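Local coordinates for transcriptional regulator ZitR (Lactococcus lactis subsp. cremoris, PDB 6FI9), which represses the zinc-uptake zit operon when zinc is present, binding as a homodimer to two palindromic operator sites in its promoter, at residues A[32-37]-A[74-79]; A[43-48]-A[53-58]. The protein carries 3 engineered substitutions. All coordinates share one frame; numbering follows the deposited sequence.

Contact 1: A[32-37]-A[74-79]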
# COMPACT_ATOMS: atom_id res chain seq x y z
N VAL A 32 9.66 -18.13 -14.91
CA VAL A 32 10.65 -17.05 -15.07
C VAL A 32 10.65 -16.09 -13.88
O VAL A 32 9.59 -15.80 -13.32
CB VAL A 32 10.53 -16.30 -16.42
CG1 VAL A 32 10.99 -17.17 -17.59
CG2 VAL A 32 9.11 -15.78 -16.66
N LYS A 33 11.84 -15.60 -13.51
CA LYS A 33 12.05 -14.67 -12.39
C LYS A 33 11.79 -13.23 -12.83
O LYS A 33 12.67 -12.59 -13.42
CB LYS A 33 13.46 -14.83 -11.79
CG LYS A 33 13.73 -16.18 -11.12
CD LYS A 33 15.21 -16.36 -10.80
CE LYS A 33 15.53 -17.73 -10.28
NZ LYS A 33 16.96 -17.84 -9.91
N LEU A 34 10.57 -12.73 -12.56
CA LEU A 34 10.13 -11.37 -12.91
C LEU A 34 9.26 -10.77 -11.80
O LEU A 34 8.50 -11.50 -11.15
CB LEU A 34 9.36 -11.34 -14.24
CG LEU A 34 10.15 -11.60 -15.53
CD1 LEU A 34 9.22 -11.96 -16.66
CD2 LEU A 34 10.99 -10.39 -15.93
N THR A 35 9.34 -9.43 -11.61
CA THR A 35 8.58 -8.70 -10.60
C THR A 35 7.10 -8.53 -10.99
O THR A 35 6.71 -8.92 -12.09
CB THR A 35 9.25 -7.36 -10.24
OG1 THR A 35 9.41 -6.57 -11.42
CG2 THR A 35 10.58 -7.53 -9.53
N SER A 36 6.30 -7.94 -10.07
CA SER A 36 4.86 -7.69 -10.26
C SER A 36 4.61 -6.85 -11.52
O SER A 36 3.86 -7.29 -12.41
CB SER A 36 4.27 -7.00 -9.03
OG SER A 36 4.46 -7.75 -7.84
N THR A 37 5.27 -5.68 -11.62
CA THR A 37 5.17 -4.74 -12.74
C THR A 37 5.68 -5.33 -14.04
O THR A 37 4.99 -5.22 -15.06
CB THR A 37 5.85 -3.40 -12.40
OG1 THR A 37 7.21 -3.64 -12.04
CG2 THR A 37 5.13 -2.64 -11.28
N GLN A 74 13.74 -6.75 -21.96
CA GLN A 74 14.32 -7.02 -23.28
C GLN A 74 15.63 -7.82 -23.18
O GLN A 74 16.04 -8.46 -24.15
CB GLN A 74 14.50 -5.72 -24.10
CG GLN A 74 15.60 -4.77 -23.60
CD GLN A 74 15.82 -3.60 -24.55
OE1 GLN A 74 16.04 -3.77 -25.76
NE2 GLN A 74 15.78 -2.39 -24.01
N GLU A 75 16.26 -7.79 -21.98
CA GLU A 75 17.49 -8.52 -21.65
C GLU A 75 17.24 -10.02 -21.70
O GLU A 75 18.10 -10.76 -22.18
CB GLU A 75 17.97 -8.13 -20.24
CG GLU A 75 19.16 -7.19 -20.22
CD GLU A 75 19.48 -6.63 -18.85
OE1 GLU A 75 19.87 -7.41 -17.95
OE2 GLU A 75 19.33 -5.40 -18.67
N GLN A 76 16.07 -10.47 -21.21
CA GLN A 76 15.68 -11.88 -21.18
C GLN A 76 14.90 -12.32 -22.44
O GLN A 76 14.21 -13.33 -22.40
CB GLN A 76 14.91 -12.20 -19.89
CG GLN A 76 15.79 -12.20 -18.65
CD GLN A 76 15.02 -12.56 -17.42
OE1 GLN A 76 14.78 -13.73 -17.12
NE2 GLN A 76 14.61 -11.55 -16.66
N GLU A 77 15.07 -11.57 -23.56
CA GLU A 77 14.47 -11.82 -24.88
C GLU A 77 12.93 -11.99 -24.83
O GLU A 77 12.37 -12.84 -25.52
CB GLU A 77 15.15 -13.01 -25.60
CG GLU A 77 16.57 -12.73 -26.08
CD GLU A 77 17.30 -13.93 -26.64
OE1 GLU A 77 17.81 -14.75 -25.84
OE2 GLU A 77 17.38 -14.05 -27.88
N LEU A 78 12.26 -11.14 -24.02
CA LEU A 78 10.80 -11.17 -23.84
C LEU A 78 10.09 -10.12 -24.71
O LEU A 78 9.01 -10.41 -25.23
CB LEU A 78 10.42 -10.99 -22.35
CG LEU A 78 10.92 -12.05 -21.36
CD1 LEU A 78 11.17 -11.45 -20.00
CD2 LEU A 78 9.96 -13.21 -21.25
N ILE A 79 10.69 -8.93 -24.86
CA ILE A 79 10.12 -7.83 -25.66
C ILE A 79 11.09 -7.35 -26.75
O ILE A 79 12.31 -7.35 -26.53
CB ILE A 79 9.60 -6.67 -24.78
CG1 ILE A 79 10.66 -6.21 -23.74
CG2 ILE A 79 8.28 -7.06 -24.11
CD1 ILE A 79 10.60 -4.75 -23.31
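L34 meets Q76 and L78 with the two tips of its fork, one methyl for each. From CA its side chain sets out toward 74-79; CB and CG are still the stem of the approach. With CG anti to the carbonyl carbon (chi1 -70°), the fork is carried across the gap. CD1 then comes tip to tip with L78 CD1 at 3.9 Å, an ordinary apolar contact. The other branch, CD2, lies 3.9 Å from Q76 NE2, where the extended glutamine chain slides past the leucine in the opposite direction. That same NE2 stands 3.9 Å from K33 O, too far to count as a hydrogen bond, so the amide lies along the edge of the contact without anchoring it. The lysine's own ammonium end leads away from this meeting.

L78 is buried. Both leucines also pack on L42, which ties the pair to helix 36-47, and L34 reaches L73 and the zinc ligand E39. Outside the two segments, the backbone of L78 is hydrogen-bonded to T96 and the carbonyl of Q76 accepts a bond from the K98 side chain. E77, between Q76 and L78, has left-handed backbone angles (53°/41°), where helix 63-75 has ended.

L34 lies about 8 Å from a bound zinc ion by its side chain, just ahead of helix 36-47, with T35 at its N-cap position. The arrangement belongs to the winged helix-turn-helix domain of the MarR family: the lead-in to helix 36-47 packs against the turn joining helix 63-75 to the first strand of the wing.

Contact 2: A[43-48]-A[53-58]; sequences MILAAE and ARIAEQ
R54 meets E48 at about a right angle, its guanidinium held out by an arm extended from CG to NE. E48 OE1 lies 2.9 Å from R54 NH2, but well out of the guanidinium plane, over one face, so no N-H points at it. The carboxylate and guanidinium planes are turned 38° apart. The face opposite the carboxylate is taken by the amide of Q58, whose CD sits 3.8 Å above the plane, offset toward the rim.

Next along the helix, I55 turns inward. I44 crosses it obliquely, placing CD1 4.2 Å from I55 CG1, while I55 CD1 reaches L45 CD2 at 4.5 Å. Beyond, I55 also packs on V66, L70 and W93, joining this interface to helix 63-75 and the wing.

One turn on from R54, Q58 brings CB to within 4.0 Å of I44 CD1. Its chain bends at chi2 (-80°), which folds the amide back over the arginine.

Helices 36-47 and 52-59 therefore meet through an aliphatic seam bordered by a charged pair. The salt bridge is an attraction between charges at the exposed border, with no directed N-H, while the apolar contacts lie inside.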
# COMPACT_ATOMS: atom_id res chain seq x y z
N MET A 43 1.70 -8.52 -20.05
CA MET A 43 0.26 -8.76 -20.13
C MET A 43 -0.45 -7.73 -21.03
O MET A 43 -1.21 -8.13 -21.91
CB MET A 43 -0.35 -8.79 -18.71
CG MET A 43 -1.80 -9.17 -18.66
SD MET A 43 -2.47 -8.89 -17.01
CE MET A 43 -4.19 -8.71 -17.42
N ILE A 44 -0.19 -6.41 -20.82
CA ILE A 44 -0.78 -5.31 -21.59
C ILE A 44 -0.23 -5.25 -23.03
O ILE A 44 -0.93 -4.80 -23.93
CB ILE A 44 -0.72 -3.93 -20.88
CG1 ILE A 44 0.72 -3.52 -20.49
CG2 ILE A 44 -1.67 -3.87 -19.68
CD1 ILE A 44 1.01 -2.04 -20.60
N LEU A 45 1.02 -5.72 -23.22
CA LEU A 45 1.68 -5.76 -24.53
C LEU A 45 1.18 -6.92 -25.40
O LEU A 45 1.30 -6.86 -26.62
CB LEU A 45 3.21 -5.82 -24.39
CG LEU A 45 3.93 -4.51 -24.07
CD1 LEU A 45 5.34 -4.76 -23.63
CD2 LEU A 45 3.93 -3.58 -25.26
N ALA A 46 0.63 -7.97 -24.76
CA ALA A 46 0.10 -9.16 -25.42
C ALA A 46 -1.17 -8.82 -26.21
O ALA A 46 -1.28 -9.20 -27.38
CB ALA A 46 -0.20 -10.24 -24.40
N ALA A 47 -2.11 -8.09 -25.59
CA ALA A 47 -3.38 -7.69 -26.21
C ALA A 47 -3.18 -6.60 -27.26
O ALA A 47 -3.67 -6.74 -28.38
CB ALA A 47 -4.36 -7.23 -25.14
N GLU A 48 -2.44 -5.53 -26.91
CA GLU A 48 -2.18 -4.39 -27.79
C GLU A 48 -0.71 -3.98 -27.79
O GLU A 48 -0.10 -3.86 -26.71
CB GLU A 48 -3.05 -3.18 -27.37
CG GLU A 48 -4.52 -3.32 -27.73
CD GLU A 48 -5.47 -2.36 -27.04
OE1 GLU A 48 -5.01 -1.31 -26.52
OE2 GLU A 48 -6.69 -2.65 -27.03
N ALA A 53 5.37 5.35 -23.77
CA ALA A 53 4.51 6.32 -23.09
C ALA A 53 3.23 5.70 -22.52
O ALA A 53 2.87 6.01 -21.39
CB ALA A 53 4.17 7.46 -24.03
N ARG A 54 2.54 4.84 -23.30
CA ARG A 54 1.30 4.18 -22.90
C ARG A 54 1.51 3.22 -21.72
O ARG A 54 0.61 3.11 -20.89
CB ARG A 54 0.63 3.48 -24.09
CG ARG A 54 -0.79 2.98 -23.82
CD ARG A 54 -1.23 1.97 -24.86
NE ARG A 54 -2.54 1.38 -24.55
CZ ARG A 54 -2.74 0.09 -24.31
NH1 ARG A 54 -1.73 -0.76 -24.34
NH2 ARG A 54 -3.96 -0.35 -24.04
N ILE A 55 2.68 2.55 -21.65
CA ILE A 55 3.03 1.62 -20.56
C ILE A 55 3.00 2.37 -19.21
O ILE A 55 2.43 1.85 -18.25
CB ILE A 55 4.39 0.89 -20.83
CG1 ILE A 55 4.31 0.01 -22.10
CG2 ILE A 55 4.83 0.05 -19.62
CD1 ILE A 55 5.66 -0.29 -22.80
N ALA A 56 3.55 3.60 -19.17
CA ALA A 56 3.57 4.47 -17.98
C ALA A 56 2.15 4.92 -17.60
O ALA A 56 1.85 5.05 -16.41
CB ALA A 56 4.45 5.69 -18.24
N GLU A 57 1.29 5.15 -18.61
CA GLU A 57 -0.10 5.57 -18.46
C GLU A 57 -0.96 4.43 -17.90
O GLU A 57 -1.76 4.67 -16.99
CB GLU A 57 -0.64 6.07 -19.82
CG GLU A 57 -2.05 6.65 -19.80
CD GLU A 57 -3.11 5.80 -20.49
OE1 GLU A 57 -4.14 5.50 -19.84
OE2 GLU A 57 -2.91 5.44 -21.67
N GLN A 58 -0.80 3.21 -18.44
CA GLN A 58 -1.54 2.01 -18.03
C GLN A 58 -1.16 1.56 -16.62
O GLN A 58 -2.04 1.41 -15.78
CB GLN A 58 -1.34 0.86 -19.04
CG GLN A 58 -2.00 1.07 -20.40
CD GLN A 58 -3.47 0.76 -20.40
OE1 GLN A 58 -3.88 -0.41 -20.36
NE2 GLN A 58 -4.29 1.79 -20.45

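Both contacts use helix 36-47, contact 1 at its N-terminal lead-in and contact 2 at its C-terminal end, with centres about 14 Å apart. Along the chain, contact 2 is nested inside the loop that contact 1 closes. They touch directly where I79 CG2 packs 3.8 Å from L45 CD1. Each is partly buried, with L78 in the first and L45 and I55 in the second buried, while K33 and E48 lie at the surface. Contact 2 joins helix 36-47 to the first helix of the predicted helix-turn-helix, with a salt bridge at its exposed border. Contact 1, smaller and loop-to-loop without a polar bond across it, joins the residues before helix 36-47 to the turn just after that motif.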